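Local coordinates for 11S globulin (Wrightia tinctoria, PDB 5WXU), which is probably a seed storage protein and binds the auxin indole-3-acetic acid, at residues Ser238-Asn241 against Ser242-Lys246. Sequence-based numbering, arbitrary orientation.
Sequences SGVN and SEIIK
The carboxamide of N241 lies with one face over I244, whose backbone N and CG1–CD1 arm both approach from that side, while E243 CB meets the oxygen end of the amide, 3.4 Å from N241 OD1. This is an N-cap: N241 OD1 accepts from I244 N at 3.0 Å (N-H...O 157°), the donor standing 43° out of the carbonyl plane. With CG set between the backbone N and the carbonyl carbon (chi1 65°), the amide folds back over the first turn, leaving N241 ND2 3.7 Å from I244 CD1. Separately, the backbone O of N241 accepts a weak bond from I245 N. Beneath the cap is a hydrophobic staple, in which V240, just before the cap, meets I245: V240 CG2 and I245 CD1 press together at 3.4 Å, tighter than usual, and V240 CG2 also touches I244 CG2 at 3.8 Å. An alanine in place of I244 would probably keep the capping bond but bare the amide face and leave V240 only its I245 contact. G239, with positive phi, ends helix 231-238, and helix 242-248 starts after N241; I245 leans back on P231 and L234, while V240 and I244 pack against N451 and E444, respectively, of a second subunit, placing this short interhelical connection at a subunit interface.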
ATOM      1  N   SER B 238      23.959  13.276  30.866  1.00 20.93           N
ATOM      2  CA  SER B 238      25.048  12.848  29.996  1.00 22.39           C
ATOM      3  C   SER B 238      26.262  12.142  30.638  1.00 24.16           C
ATOM      4  O   SER B 238      27.060  11.555  29.909  1.00 24.25           O
ATOM      5  CB  SER B 238      25.554  14.035  29.217  1.00 24.90           C
ATOM      6  OG  SER B 238      24.491  14.808  28.766  1.00 30.44           O
ATOM      7  N   GLY B 239      26.369  12.168  31.959  1.00 22.86           N
ATOM      8  CA  GLY B 239      27.518  11.620  32.691  1.00 26.24           C
ATOM      9  C   GLY B 239      28.808  12.407  32.491  1.00 27.47           C
ATOM     10  O   GLY B 239      29.876  11.817  32.560  1.00 26.68           O
ATOM     11  N   VAL B 240      28.694  13.686  32.178  1.00 25.64           N
ATOM     12  CA  VAL B 240      29.835  14.570  32.066  1.00 26.25           C
ATOM     13  C   VAL B 240      29.718  15.774  32.986  1.00 27.91           C
ATOM     14  O   VAL B 240      28.650  16.148  33.429  1.00 27.18           O
ATOM     15  CB  VAL B 240      30.030  15.124  30.640  1.00 27.26           C
ATOM     16  CG1 VAL B 240      30.382  14.025  29.689  1.00 29.91           C
ATOM     17  CG2 VAL B 240      28.912  16.042  30.169  1.00 24.53           C
ATOM     18  N   ASN B 241      30.853  16.400  33.272  1.00 32.29           N
ATOM     19  CA  ASN B 241      30.867  17.526  34.191  1.00 35.09           C
ATOM     20  C   ASN B 241      30.169  18.715  33.560  1.00 39.65           C
ATOM     21  O   ASN B 241      30.129  18.827  32.318  1.00 32.38           O
ATOM     22  CB  ASN B 241      32.294  17.843  34.669  1.00 44.17           C
ATOM     23  CG  ASN B 241      33.218  18.320  33.557  1.00 48.83           C
ATOM     24  OD1 ASN B 241      33.152  19.486  33.148  1.00 62.42           O
ATOM     25  ND2 ASN B 241      34.123  17.441  33.098  1.00 53.92           N
ATOM     26  N   SER B 242      29.578  19.585  34.391  1.00 37.56           N
ATOM     27  CA  SER B 242      28.759  20.702  33.888  1.00 38.20           C
ATOM     28  C   SER B 242      29.570  21.745  33.141  1.00 36.71           C
ATOM     29  O   SER B 242      28.995  22.529  32.410  1.00 37.07           O
ATOM     30  CB  SER B 242      27.916  21.365  35.008  1.00 43.37           C
ATOM     31  OG  SER B 242      28.776  21.787  36.051  1.00 45.54           O
ATOM     32  N   GLU B 243      30.898  21.733  33.295  1.00 33.88           N
ATOM     33  CA  GLU B 243      31.723  22.601  32.489  1.00 35.05           C
ATOM     34  C   GLU B 243      31.877  22.159  31.036  1.00 33.93           C
ATOM     35  O   GLU B 243      31.914  23.009  30.180  1.00 36.23           O
ATOM     36  CB  GLU B 243      33.099  22.839  33.165  1.00 41.36           C
ATOM     37  CG  GLU B 243      33.009  23.724  34.441  1.00 46.11           C
ATOM     38  CD  GLU B 243      32.604  25.206  34.208  1.00 53.89           C
ATOM     39  OE1 GLU B 243      33.133  25.889  33.284  1.00 63.08           O
ATOM     40  OE2 GLU B 243      31.763  25.720  34.995  1.00 54.23           O
ATOM     41  N   ILE B 244      31.962  20.845  30.773  1.00 33.73           N
ATOM     42  CA  ILE B 244      31.775  20.299  29.419  1.00 32.24           C
ATOM     43  C   ILE B 244      30.433  20.785  28.840  1.00 27.35           C
ATOM     44  O   ILE B 244      30.356  21.207  27.676  1.00 21.46           O
ATOM     45  CB  ILE B 244      31.858  18.764  29.397  1.00 31.04           C
ATOM     46  CG1 ILE B 244      33.300  18.314  29.598  1.00 34.03           C
ATOM     47  CG2 ILE B 244      31.306  18.232  28.103  1.00 31.85           C
ATOM     48  CD1 ILE B 244      33.530  16.826  29.531  1.00 32.55           C
ATOM     49  N   ILE B 245      29.369  20.757  29.656  1.00 28.37           N
ATOM     50  CA  ILE B 245      28.061  21.170  29.142  1.00 27.79           C
ATOM     51  C   ILE B 245      28.079  22.642  28.840  1.00 26.18           C
ATOM     52  O   ILE B 245      27.416  23.103  27.954  1.00 26.37           O
ATOM     53  CB  ILE B 245      26.861  20.836  30.110  1.00 30.71           C
ATOM     54  CG1 ILE B 245      26.823  19.340  30.410  1.00 25.79           C
ATOM     55  CG2 ILE B 245      25.518  21.287  29.498  1.00 32.53           C
ATOM     56  CD1 ILE B 245      26.633  18.427  29.235  1.00 28.22           C
ATOM     57  N   LYS B 246      28.801  23.422  29.603  1.00 27.35           N
ATOM     58  CA  LYS B 246      28.895  24.856  29.268  1.00 27.56           C
ATOM     59  C   LYS B 246      29.555  25.179  27.935  1.00 23.24           C
ATOM     60  O   LYS B 246      29.117  26.123  27.261  1.00 27.75           O
ATOM     61  CB  LYS B 246      29.561  25.635  30.413  1.00 33.15           C
ATOM     62  CG  LYS B 246      28.543  25.898  31.525  1.00 39.67           C
ATOM     63  CD  LYS B 246      29.179  26.624  32.700  1.00 49.85           C
ATOM     64  CE  LYS B 246      28.110  27.010  33.724  1.00 56.63           C
ATOM     65  NZ  LYS B 246      28.583  27.951  34.787  1.00 63.54           N
TER